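Local coordinates for protein ATP phosphoribosyltransferase (Thermotoga maritima, PDB 1O63) that probably catalyses the first step of histidine biosynthesis, joining ATP to 5-phosphoribose 1-diphosphate to give phosphoribosyl-ATP and diphosphate, at residues Ile7-Leu12 against Met44-Asp49; Val50-Val55 against Leu70-Ser75; Gly62-Asp67 against His173-Pro178; Ser87-Ala92 against Phe168-His173. All blocks are in the same frame, centred on the assembly; numbering follows the deposited sequence.

Interaction 1 (Ile7-Leu12 against Met44-Asp49)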
loop_
_atom_site.group_PDB
_atom_site.type_symbol
_atom_site.label_atom_id
_atom_site.label_comp_id
_atom_site.label_asym_id
_atom_site.label_seq_id
_atom_site.Cartn_x
_atom_site.Cartn_y
_atom_site.Cartn_z
ATOM N N ILE A 7 12.616 9.968 5.136
ATOM C CA ILE A 7 12.359 10.501 3.809
ATOM C C ILE A 7 11.370 9.619 3.036
ATOM O O ILE A 7 11.485 8.385 3.020
ATOM C CB ILE A 7 13.670 10.607 3.018
ATOM C CG1 ILE A 7 14.820 11.219 3.816
ATOM C CG2 ILE A 7 13.467 11.337 1.695
ATOM C CD1 ILE A 7 14.562 12.516 4.531
ATOM N N PRO A 8 10.342 10.225 2.507
ATOM C CA PRO A 8 9.278 9.545 1.780
ATOM C C PRO A 8 9.671 9.127 0.378
ATOM O O PRO A 8 10.015 9.974 -0.462
ATOM C CB PRO A 8 8.182 10.623 1.712
ATOM C CG PRO A 8 8.982 11.898 1.592
ATOM C CD PRO A 8 10.153 11.715 2.527
ATOM N N LYS A 9 9.646 7.825 0.081
ATOM C CA LYS A 9 9.984 7.354 -1.261
ATOM C C LYS A 9 8.816 7.722 -2.184
ATOM O O LYS A 9 7.704 7.954 -1.710
ATOM C CB LYS A 9 10.205 5.829 -1.303
ATOM C CG LYS A 9 11.346 5.319 -0.436
ATOM C CD LYS A 9 12.208 4.304 -1.169
ATOM C CE LYS A 9 11.882 2.887 -0.780
ATOM N NZ LYS A 9 12.601 2.415 0.435
ATOM N N GLY A 10 9.056 7.763 -3.483
ATOM C CA GLY A 10 7.980 8.029 -4.422
ATOM C C GLY A 10 7.974 9.480 -4.887
ATOM O O GLY A 10 8.988 10.097 -5.188
ATOM N N ARG A 11 6.778 10.015 -5.018
ATOM C CA ARG A 11 6.506 11.303 -5.586
ATOM C C ARG A 11 7.284 12.456 -4.991
ATOM O O ARG A 11 7.606 13.416 -5.699
ATOM C CB ARG A 11 4.980 11.613 -5.410
ATOM C CG ARG A 11 4.606 12.887 -6.184
ATOM C CD ARG A 11 4.578 12.566 -7.679
ATOM N NE ARG A 11 4.282 13.734 -8.480
ATOM C CZ ARG A 11 5.067 14.793 -8.622
ATOM N NH1 ARG A 11 4.678 15.801 -9.390
ATOM N NH2 ARG A 11 6.252 14.834 -8.005
ATOM N N LEU A 12 7.478 12.475 -3.677
ATOM C CA LEU A 12 8.115 13.561 -2.973
ATOM C C LEU A 12 9.605 13.356 -2.741
ATOM O O LEU A 12 10.283 14.238 -2.238
ATOM C CB LEU A 12 7.437 13.729 -1.593
ATOM C CG LEU A 12 5.909 13.903 -1.640
ATOM C CD1 LEU A 12 5.368 14.031 -0.219
ATOM C CD2 LEU A 12 5.561 15.135 -2.461
HETATM N N MSE A 44 15.015 5.801 4.116
HETATM C CA MSE A 44 14.162 5.962 2.917
HETATM C C MSE A 44 12.966 5.038 3.039
HETATM O O MSE A 44 13.146 3.819 3.096
HETATM C CB MSE A 44 14.977 5.629 1.672
HETATM C CG MSE A 44 16.346 6.301 1.625
HETATM SE SE MSE A 44 16.201 8.221 1.494
HETATM C CE MSE A 44 14.976 8.372 0.034
ATOM N N VAL A 45 11.785 5.588 3.313
ATOM C CA VAL A 45 10.638 4.767 3.694
ATOM C C VAL A 45 9.391 5.135 2.910
ATOM O O VAL A 45 9.379 6.180 2.251
ATOM C CB VAL A 45 10.331 4.916 5.203
ATOM C CG1 VAL A 45 11.572 4.550 6.043
ATOM C CG2 VAL A 45 9.897 6.342 5.553
ATOM N N ARG A 46 8.384 4.269 2.949
ATOM C CA ARG A 46 7.116 4.574 2.265
ATOM C C ARG A 46 6.488 5.771 2.982
ATOM O O ARG A 46 6.588 5.897 4.210
ATOM C CB ARG A 46 6.182 3.406 2.263
ATOM C CG ARG A 46 6.619 2.097 1.671
ATOM C CD ARG A 46 7.117 2.192 0.255
ATOM N NE ARG A 46 6.336 3.065 -0.609
ATOM C CZ ARG A 46 6.758 3.433 -1.823
ATOM N NH1 ARG A 46 6.017 4.227 -2.583
ATOM N NH2 ARG A 46 7.927 2.981 -2.274
ATOM N N PRO A 47 5.872 6.664 2.218
ATOM C CA PRO A 47 5.289 7.887 2.736
ATOM C C PRO A 47 4.442 7.732 3.954
ATOM O O PRO A 47 4.596 8.487 4.958
ATOM C CB PRO A 47 4.430 8.384 1.540
ATOM C CG PRO A 47 5.211 7.913 0.345
ATOM C CD PRO A 47 5.732 6.554 0.747
ATOM N N PHE A 48 3.565 6.724 4.002
ATOM C CA PHE A 48 2.719 6.507 5.168
ATOM C C PHE A 48 3.496 6.021 6.374
ATOM O O PHE A 48 3.019 6.173 7.512
ATOM C CB PHE A 48 1.573 5.514 4.848
ATOM C CG PHE A 48 0.317 6.284 4.484
ATOM C CD1 PHE A 48 0.104 6.692 3.177
ATOM C CD2 PHE A 48 -0.606 6.634 5.446
ATOM C CE1 PHE A 48 -1.026 7.411 2.831
ATOM C CE2 PHE A 48 -1.731 7.354 5.106
ATOM C CZ PHE A 48 -1.953 7.745 3.788
ATOM N N ASP A 49 4.723 5.570 6.195
ATOM C CA ASP A 49 5.537 5.114 7.326
ATOM C C ASP A 49 6.360 6.236 7.935
ATOM O O ASP A 49 6.992 6.023 8.961
ATOM C CB ASP A 49 6.470 3.985 6.869
ATOM C CG ASP A 49 5.703 2.731 6.477
ATOM O OD1 ASP A 49 6.215 1.942 5.668
ATOM O OD2 ASP A 49 4.576 2.533 6.957
#
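I7 and M44 stand next to each other on parallel strands, 4-8 and 40-45, in the periplasmic-binding-protein-like fold of the short HisG enzymes. Here the packing is tight: the two side chains lie side by side, pointing the same way. M44, present as selenomethionine, bends twice beyond CG, and its methyl CE rests 3.7 Å from I7 CG2, while V16 and M17 of helix 13-23 cover I7. Two backbone bonds fix the register, V45 N to I7 O (2.8 Å, 176° at the hydrogen) and K9 N to V45 O (2.7 Å). P8 and V45 turn to the other face of the sheet.

Beyond the strand ends the contact opens partly to solvent, and K9, R46 and P47 are only partly buried. The K9 chain, kinked at three torsions, crosses M44 at about a right angle and carries NZ to 3.1 Å from M44 O, well above the carbonyl plane; NZ also bonds to S133 OG of the second subunit. K9 meets R46 through carbon rather than charge, its CB lying over one face of the guanidinium, 3.8 Å from R46 NH2. The P47 ring closes this end, with CG 3.2 Å from the carbonyl oxygen K9 O.

Interaction 2 (Val50-Val55 against Leu70-Ser75)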
loop_
_atom_site.group_PDB
_atom_site.type_symbol
_atom_site.label_atom_id
_atom_site.label_comp_id
_atom_site.label_asym_id
_atom_site.label_seq_id
_atom_site.Cartn_x
_atom_site.Cartn_y
_atom_site.Cartn_z
ATOM N N VAL A 50 6.385 7.425 7.311
ATOM C CA VAL A 50 7.207 8.511 7.903
ATOM C C VAL A 50 6.786 8.815 9.310
ATOM O O VAL A 50 7.620 8.820 10.253
ATOM C CB VAL A 50 7.218 9.742 7.002
ATOM C CG1 VAL A 50 7.638 11.018 7.732
ATOM C CG2 VAL A 50 8.108 9.490 5.778
ATOM N N PRO A 51 5.488 9.003 9.588
ATOM C CA PRO A 51 5.051 9.362 10.917
ATOM C C PRO A 51 5.284 8.225 11.905
ATOM O O PRO A 51 5.580 8.496 13.079
ATOM C CB PRO A 51 3.581 9.718 10.787
ATOM C CG PRO A 51 3.177 9.382 9.405
ATOM C CD PRO A 51 4.420 9.193 8.584
ATOM N N THR A 52 5.213 6.985 11.429
ATOM C CA THR A 52 5.512 5.822 12.278
ATOM C C THR A 52 6.947 5.849 12.761
ATOM O O THR A 52 7.241 5.623 13.953
ATOM C CB THR A 52 5.266 4.537 11.463
ATOM O OG1 THR A 52 3.883 4.526 11.029
ATOM C CG2 THR A 52 5.569 3.295 12.263
ATOM N N TYR A 53 7.914 6.138 11.886
ATOM C CA TYR A 53 9.309 6.228 12.302
ATOM C C TYR A 53 9.524 7.331 13.326
ATOM O O TYR A 53 10.368 7.194 14.238
ATOM C CB TYR A 53 10.242 6.479 11.079
ATOM C CG TYR A 53 10.622 5.142 10.442
ATOM C CD1 TYR A 53 9.659 4.334 9.841
ATOM C CD2 TYR A 53 11.917 4.683 10.504
ATOM C CE1 TYR A 53 10.005 3.113 9.292
ATOM C CE2 TYR A 53 12.277 3.473 9.976
ATOM C CZ TYR A 53 11.309 2.682 9.375
ATOM O OH TYR A 53 11.712 1.468 8.863
ATOM N N LEU A 54 8.843 8.464 13.158
ATOM C CA LEU A 54 8.971 9.569 14.093
ATOM C C LEU A 54 8.281 9.301 15.429
ATOM O O LEU A 54 8.864 9.484 16.510
ATOM C CB LEU A 54 8.356 10.843 13.476
ATOM C CG LEU A 54 9.170 11.376 12.270
ATOM C CD1 LEU A 54 8.287 12.232 11.363
ATOM C CD2 LEU A 54 10.330 12.201 12.808
ATOM N N VAL A 55 7.027 8.827 15.364
ATOM C CA VAL A 55 6.274 8.585 16.606
ATOM C C VAL A 55 6.986 7.596 17.498
ATOM O O VAL A 55 7.021 7.742 18.735
ATOM C CB VAL A 55 4.842 8.128 16.314
ATOM C CG1 VAL A 55 4.102 7.790 17.608
ATOM C CG2 VAL A 55 4.063 9.196 15.546
ATOM N N LEU A 70 -3.290 13.953 6.836
ATOM C CA LEU A 70 -4.725 14.000 7.159
ATOM C C LEU A 70 -5.304 12.602 7.280
ATOM O O LEU A 70 -6.343 12.447 7.911
ATOM C CB LEU A 70 -5.490 14.827 6.150
ATOM C CG LEU A 70 -5.844 16.267 6.397
ATOM C CD1 LEU A 70 -5.229 16.904 7.632
ATOM C CD2 LEU A 70 -5.549 17.128 5.167
ATOM N N GLU A 71 -4.725 11.597 6.608
ATOM C CA GLU A 71 -5.303 10.261 6.701
ATOM C C GLU A 71 -4.993 9.599 8.041
ATOM O O GLU A 71 -5.742 8.751 8.516
ATOM C CB GLU A 71 -4.809 9.389 5.534
ATOM C CG GLU A 71 -5.309 7.967 5.581
ATOM C CD GLU A 71 -6.827 7.881 5.473
ATOM O OE1 GLU A 71 -7.413 6.890 5.907
ATOM O OE2 GLU A 71 -7.449 8.840 4.944
ATOM N N LYS A 72 -3.887 9.966 8.632
ATOM C CA LYS A 72 -3.369 9.355 9.866
ATOM C C LYS A 72 -2.963 10.466 10.816
ATOM O O LYS A 72 -1.914 11.096 10.611
ATOM C CB LYS A 72 -2.162 8.510 9.439
ATOM C CG LYS A 72 -1.213 8.027 10.501
ATOM C CD LYS A 72 -0.107 7.170 9.875
ATOM C CE LYS A 72 0.797 6.564 10.940
ATOM N NZ LYS A 72 1.761 5.605 10.327
ATOM N N GLU A 73 -3.779 10.758 11.817
ATOM C CA GLU A 73 -3.439 11.863 12.724
ATOM C C GLU A 73 -2.311 11.540 13.678
ATOM O O GLU A 73 -2.223 10.465 14.262
ATOM C CB GLU A 73 -4.700 12.299 13.486
ATOM C CG GLU A 73 -4.793 13.814 13.623
ATOM C CD GLU A 73 -5.017 14.510 12.293
ATOM O OE1 GLU A 73 -5.097 15.766 12.278
ATOM O OE2 GLU A 73 -5.137 13.818 11.256
ATOM N N THR A 74 -1.363 12.469 13.818
ATOM C CA THR A 74 -0.237 12.312 14.726
ATOM C C THR A 74 -0.129 13.551 15.628
ATOM O O THR A 74 -0.751 14.579 15.359
ATOM C CB THR A 74 1.106 12.211 13.969
ATOM O OG1 THR A 74 1.346 13.459 13.316
ATOM C CG2 THR A 74 1.100 11.107 12.919
ATOM N N SER A 75 0.782 13.483 16.591
ATOM C CA SER A 75 1.038 14.636 17.449
ATOM C C SER A 75 2.283 15.396 17.004
ATOM O O SER A 75 2.675 16.382 17.648
ATOM C CB SER A 75 1.226 14.166 18.909
ATOM O OG SER A 75 2.176 13.093 18.904
#
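P51 and T52, in the first turn of helix 50-55, meet K72 and T74 where the chain leaves helix 66-71, so the contact joins the start of one helix to the exit of another within an alpha/beta domain. K72 is the first residue past its helix to abandon helical backbone angles. Its CG is anti to the backbone N (chi1 165°), and the chain beyond is fully extended, which brings the ammonium group to the side chain of T52.

There NZ donates to T52 OG1; the two side chains cross at about a right angle. The modelled separation of NZ and OG1, 2.5 Å, is very short, and its exact value is doubtful. A second acceptor, the backbone oxygen of F48, grips the same NZ. On its way the lysine chain passes the P51 ring, with K72 CD 4.0 Å from P51 CG. An alanine in place of K72 would probably leave T52 OG1 and F48 O without their shared ammonium donor and uncover P51 CG. Apolar contact continues at T74, whose methyl CG2 lies 3.6 Å from P51 CB and, more loosely, 4.4 Å from V55 CG2.

Of the rest of helix 50-55, V50 and Y53 pack on V45 of strand 40-45 and L54 packs on V175 of strand 161-176; T52 itself also touches I128 of the second subunit. At the far end, E71 accepts bonds from the backbone N of N112 and of V113, tying helix 66-71 to helix 111-121.

Interaction 3 (Gly62-Asp67 against His173-Pro178)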
loop_
_atom_site.group_PDB
_atom_site.type_symbol
_atom_site.label_atom_id
_atom_site.label_comp_id
_atom_site.label_asym_id
_atom_site.label_seq_id
_atom_site.Cartn_x
_atom_site.Cartn_y
_atom_site.Cartn_z
ATOM N N GLY A 62 11.050 14.337 9.661
ATOM C CA GLY A 62 10.544 13.617 8.497
ATOM C C GLY A 62 9.744 14.549 7.590
ATOM O O GLY A 62 9.640 15.760 7.829
ATOM N N PHE A 63 9.399 14.017 6.417
ATOM C CA PHE A 63 8.648 14.703 5.393
ATOM C C PHE A 63 7.564 13.753 4.824
ATOM O O PHE A 63 7.834 12.569 4.667
ATOM C CB PHE A 63 9.527 15.166 4.227
ATOM C CG PHE A 63 10.734 15.952 4.658
ATOM C CD1 PHE A 63 11.885 15.299 5.075
ATOM C CD2 PHE A 63 10.704 17.335 4.699
ATOM C CE1 PHE A 63 12.995 15.978 5.507
ATOM C CE2 PHE A 63 11.808 18.042 5.160
ATOM C CZ PHE A 63 12.948 17.372 5.546
ATOM N N CYS A 64 6.377 14.298 4.611
ATOM C CA CYS A 64 5.297 13.523 4.017
ATOM C C CYS A 64 4.241 14.448 3.418
ATOM O O CYS A 64 4.231 15.651 3.679
ATOM C CB CYS A 64 4.687 12.546 5.019
ATOM S SG CYS A 64 4.079 13.333 6.531
ATOM N N GLY A 65 3.400 13.933 2.533
ATOM C CA GLY A 65 2.395 14.805 1.904
ATOM C C GLY A 65 1.202 15.043 2.810
ATOM O O GLY A 65 0.960 14.393 3.820
ATOM N N THR A 66 0.320 15.957 2.341
ATOM C CA THR A 66 -0.884 16.269 3.097
ATOM C C THR A 66 -1.802 15.060 3.226
ATOM O O THR A 66 -2.490 14.904 4.243
ATOM C CB THR A 66 -1.661 17.439 2.440
ATOM O OG1 THR A 66 -0.717 18.443 2.024
ATOM C CG2 THR A 66 -2.633 18.052 3.433
ATOM N N ASP A 67 -1.836 14.200 2.239
ATOM C CA ASP A 67 -2.648 12.987 2.257
ATOM C C ASP A 67 -2.273 12.134 3.463
ATOM O O ASP A 67 -3.161 11.729 4.223
ATOM C CB ASP A 67 -2.508 12.212 0.944
ATOM C CG ASP A 67 -1.078 11.994 0.510
ATOM O OD1 ASP A 67 -0.768 10.890 0.005
ATOM O OD2 ASP A 67 -0.218 12.890 0.661
ATOM N N HIS A 173 5.135 18.353 3.713
ATOM C CA HIS A 173 5.152 18.986 5.040
ATOM C C HIS A 173 6.440 18.487 5.756
ATOM O O HIS A 173 6.838 17.377 5.429
ATOM C CB HIS A 173 3.974 18.506 5.881
ATOM C CG HIS A 173 2.620 18.871 5.354
ATOM N ND1 HIS A 173 1.895 19.919 5.824
ATOM C CD2 HIS A 173 1.886 18.306 4.355
ATOM C CE1 HIS A 173 0.745 20.009 5.127
ATOM N NE2 HIS A 173 0.730 19.032 4.236
ATOM N N VAL A 174 7.008 19.291 6.614
ATOM C CA VAL A 174 8.124 18.830 7.467
ATOM C C VAL A 174 7.557 18.571 8.866
ATOM O O VAL A 174 6.743 19.365 9.373
ATOM C CB VAL A 174 9.299 19.775 7.492
ATOM C CG1 VAL A 174 8.866 21.198 7.833
ATOM C CG2 VAL A 174 10.365 19.324 8.520
ATOM N N VAL A 175 7.903 17.424 9.453
ATOM C CA VAL A 175 7.362 17.016 10.741
ATOM C C VAL A 175 8.513 16.616 11.666
ATOM O O VAL A 175 9.514 16.072 11.183
ATOM C CB VAL A 175 6.360 15.868 10.660
ATOM C CG1 VAL A 175 4.982 16.390 10.255
ATOM C CG2 VAL A 175 6.814 14.749 9.731
ATOM N N VAL A 176 8.405 16.954 12.944
ATOM C CA VAL A 176 9.525 16.719 13.861
ATOM C C VAL A 176 9.067 15.872 15.044
ATOM O O VAL A 176 8.020 16.132 15.626
ATOM C CB VAL A 176 10.096 18.052 14.384
ATOM C CG1 VAL A 176 11.160 17.860 15.459
ATOM C CG2 VAL A 176 10.741 18.894 13.261
ATOM N N ASN A 177 9.890 14.910 15.436
ATOM C CA ASN A 177 9.611 14.127 16.663
ATOM C C ASN A 177 9.743 15.075 17.852
ATOM O O ASN A 177 10.772 15.716 18.056
ATOM C CB ASN A 177 10.648 13.009 16.722
ATOM C CG ASN A 177 10.699 12.199 17.992
ATOM O OD1 ASN A 177 9.831 12.283 18.856
ATOM N ND2 ASN A 177 11.742 11.381 18.096
ATOM N N PRO A 178 8.689 15.251 18.637
ATOM C CA PRO A 178 8.691 16.141 19.777
ATOM C C PRO A 178 9.793 15.893 20.789
ATOM O O PRO A 178 10.294 16.821 21.437
ATOM C CB PRO A 178 7.325 15.950 20.424
ATOM C CG PRO A 178 6.690 14.802 19.752
ATOM C CD PRO A 178 7.377 14.597 18.436
#
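H173 and C64 exchange two backbone bonds: H173 N gives to C64 O at 2.8 Å, and C64 N gives to H173 O over a longer 3.2 Å. A second hydrogen-bonded pair follows, with G62 N to V175 O at 2.8 Å and V175 N to G62 O at 2.9 Å. In the latter the donor stands 44° above the carbonyl plane. Between them F63 and V174 form a non-hydrogen-bonded pair, F63 CE2 packing on V174 CB (3.8 Å), while the F63 backbone bonds with A6 on strand 4-8. This antiparallel join seats strand 61-65 beside the long strand 161-176 within the mixed central sheet.

The imidazole of H173 has partners at both nitrogens. NE2 shares a hydrogen bond of 2.7 Å with T66 OG1, which lies in the ring plane at its edge; ND1 is bonded to Q78 OE1. T66 OG1 has a further partner in R171 N, so the start of helix 66-71 is fastened to the strand twice. A leucine in place of H173 would probably leave both T66 OG1 and Q78 OE1 without their ring partner. Past the strand end, N177 OD1 caps V179 N, and N177 ND2 reaches A59 O.

Interaction 4 (Ser87-Ala92 against Phe168-His173)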
loop_
_atom_site.group_PDB
_atom_site.type_symbol
_atom_site.label_atom_id
_atom_site.label_comp_id
_atom_site.label_asym_id
_atom_site.label_seq_id
_atom_site.Cartn_x
_atom_site.Cartn_y
_atom_site.Cartn_z
ATOM N N SER A 87 -0.251 18.060 -5.693
ATOM C CA SER A 87 -1.455 17.440 -6.280
ATOM C C SER A 87 -2.689 17.842 -5.496
ATOM O O SER A 87 -2.628 18.756 -4.666
ATOM C CB SER A 87 -1.257 15.919 -6.249
ATOM O OG SER A 87 -0.857 15.506 -4.956
ATOM N N ARG A 88 -3.823 17.223 -5.810
ATOM C CA ARG A 88 -5.090 17.544 -5.152
ATOM C C ARG A 88 -5.819 16.239 -4.752
ATOM O O ARG A 88 -5.894 15.327 -5.550
ATOM C CB ARG A 88 -6.029 18.305 -6.080
ATOM C CG ARG A 88 -5.626 19.705 -6.508
ATOM C CD ARG A 88 -6.518 20.168 -7.675
ATOM N NE ARG A 88 -6.091 19.600 -8.936
ATOM C CZ ARG A 88 -6.783 19.486 -10.056
ATOM N NH1 ARG A 88 -8.040 19.889 -10.140
ATOM N NH2 ARG A 88 -6.210 18.940 -11.134
HETATM N N MSE A 89 -6.502 16.301 -3.634
HETATM C CA MSE A 89 -7.391 15.192 -3.211
HETATM C C MSE A 89 -8.788 15.606 -3.689
HETATM O O MSE A 89 -9.232 16.730 -3.394
HETATM C CB MSE A 89 -7.321 14.991 -1.728
HETATM C CG MSE A 89 -8.177 13.866 -1.147
HETATM SE SE MSE A 89 -7.447 12.136 -1.567
HETATM C CE MSE A 89 -6.003 12.072 -0.290
ATOM N N VAL A 90 -9.425 14.777 -4.516
ATOM C CA VAL A 90 -10.732 15.155 -5.055
ATOM C C VAL A 90 -11.775 14.067 -4.868
ATOM O O VAL A 90 -11.443 12.917 -4.627
ATOM C CB VAL A 90 -10.648 15.473 -6.570
ATOM C CG1 VAL A 90 -9.713 16.650 -6.803
ATOM C CG2 VAL A 90 -10.185 14.261 -7.392
ATOM N N LEU A 91 -13.028 14.470 -4.976
ATOM C CA LEU A 91 -14.160 13.571 -5.079
ATOM C C LEU A 91 -14.445 13.488 -6.596
ATOM O O LEU A 91 -14.389 14.554 -7.238
ATOM C CB LEU A 91 -15.411 14.132 -4.381
ATOM C CG LEU A 91 -16.674 13.252 -4.566
ATOM C CD1 LEU A 91 -16.511 11.986 -3.750
ATOM C CD2 LEU A 91 -17.916 14.026 -4.116
ATOM N N ALA A 92 -14.513 12.312 -7.148
ATOM C CA ALA A 92 -14.797 12.153 -8.588
ATOM C C ALA A 92 -15.815 11.041 -8.828
ATOM O O ALA A 92 -16.014 10.129 -8.034
ATOM C CB ALA A 92 -13.526 11.863 -9.362
ATOM N N PHE A 168 -8.864 18.909 -0.813
ATOM C CA PHE A 168 -7.746 19.658 -0.274
ATOM C C PHE A 168 -6.579 19.566 -1.241
ATOM O O PHE A 168 -6.435 18.588 -2.014
ATOM C CB PHE A 168 -7.294 19.320 1.130
ATOM C CG PHE A 168 -6.931 17.903 1.405
ATOM C CD1 PHE A 168 -5.685 17.405 1.042
ATOM C CD2 PHE A 168 -7.822 17.050 2.040
ATOM C CE1 PHE A 168 -5.350 16.090 1.307
ATOM C CE2 PHE A 168 -7.504 15.729 2.286
ATOM C CZ PHE A 168 -6.253 15.243 1.918
ATOM N N VAL A 169 -5.764 20.608 -1.154
ATOM C CA VAL A 169 -4.557 20.654 -1.982
ATOM C C VAL A 169 -3.460 19.905 -1.222
ATOM O O VAL A 169 -3.476 19.950 0.000
ATOM C CB VAL A 169 -4.134 22.117 -2.211
ATOM C CG1 VAL A 169 -2.702 22.190 -2.718
ATOM C CG2 VAL A 169 -5.116 22.764 -3.185
ATOM N N ILE A 170 -2.645 19.145 -1.924
ATOM C CA ILE A 170 -1.617 18.323 -1.299
ATOM C C ILE A 170 -0.232 18.924 -1.525
ATOM O O ILE A 170 0.171 19.218 -2.651
ATOM C CB ILE A 170 -1.624 16.888 -1.818
ATOM C CG1 ILE A 170 -2.911 16.155 -1.337
ATOM C CG2 ILE A 170 -0.401 16.104 -1.346
ATOM C CD1 ILE A 170 -3.214 14.987 -2.271
ATOM N N ARG A 171 0.492 19.065 -0.423
ATOM C CA ARG A 171 1.841 19.618 -0.464
ATOM C C ARG A 171 2.758 18.704 0.377
ATOM O O ARG A 171 2.306 17.822 1.071
ATOM C CB ARG A 171 1.843 20.980 0.278
ATOM C CG ARG A 171 0.765 21.942 -0.129
ATOM C CD ARG A 171 0.964 23.325 0.479
ATOM N NE ARG A 171 0.244 24.337 -0.317
ATOM C CZ ARG A 171 -1.069 24.523 -0.195
ATOM N NH1 ARG A 171 -1.769 23.775 0.643
ATOM N NH2 ARG A 171 -1.642 25.444 -0.948
ATOM N N THR A 172 4.029 19.072 0.405
ATOM C CA THR A 172 5.003 18.407 1.271
ATOM C C THR A 172 4.965 19.110 2.624
ATOM O O THR A 172 4.751 20.320 2.660
ATOM C CB THR A 172 6.408 18.555 0.666
ATOM O OG1 THR A 172 6.329 18.013 -0.670
ATOM C CG2 THR A 172 7.468 17.832 1.460
ATOM N N HIS A 173 5.135 18.353 3.713
ATOM C CA HIS A 173 5.152 18.986 5.040
ATOM C C HIS A 173 6.440 18.487 5.756
ATOM O O HIS A 173 6.838 17.377 5.429
ATOM C CB HIS A 173 3.974 18.506 5.881
ATOM C CG HIS A 173 2.620 18.871 5.354
ATOM N ND1 HIS A 173 1.895 19.919 5.824
ATOM C CD2 HIS A 173 1.886 18.306 4.355
ATOM C CE1 HIS A 173 0.745 20.009 5.127
ATOM N NE2 HIS A 173 0.730 19.032 4.236
#
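S87 and I170 open this antiparallel stretch as a hydrogen-bonded pair: I170 N donates to S87 O at 2.8 Å and S87 N to I170 O at 3.3 Å. S87 OG sits between its backbone N and carbonyl carbon (chi1 50°) and lies 3.5 Å from I170 CB.

Next comes R88, paired with V169 without mutual backbone bonds. These two side chains turn to the other face of the sheet, and the R88 guanidinium forms a salt bridge with E166.

M89, a selenomethionine, returns to the face of S87. Its N donates almost straight to F168 O (2.8 Å, 175° at the hydrogen); the return bond, F168 N to M89 O, is weak. Side by side with M89, the F168 ring receives a CH-pi contact: M89 CB stands over the ring centre, 3.7 Å above the plane. I170 CD1 lies 4.1 Å from M89 CB.

Strands 81-94 and 161-176 are the long antiparallel pair that runs between the two lobes of the periplasmic-binding-protein-like fold, probably as its hinge. Helix 66-71 lies over the face that carries M89, F168 and I170, and on the far edge R88 and V90 bond to T150 and D148 of strand 145-150.

From the N terminus, interaction 1 closes the first loop, bringing strand 40-45 alongside strand 4-8 before any other contact opens. The chain then enters helix 50-55, where interaction 2 begins; interaction 3 opens at 62-67 before interaction 2 closes at 70-75, so these two cross. Interaction 3 spans the longest separation, closing at 173-178, and interaction 4, from 87-92 to 168-173, falls wholly within that span, sharing H173 with it. Interactions 1, 3 and 4 follow one sheet from strand 40-45 through 4-8, 61-65 and 161-176 to 81-94. Interaction 2 ties helix 50-55 to the chain just past helix 66-71, the two helices that flank strand 61-65 in sequence. Interactions 1 and 2 also touch the second subunit.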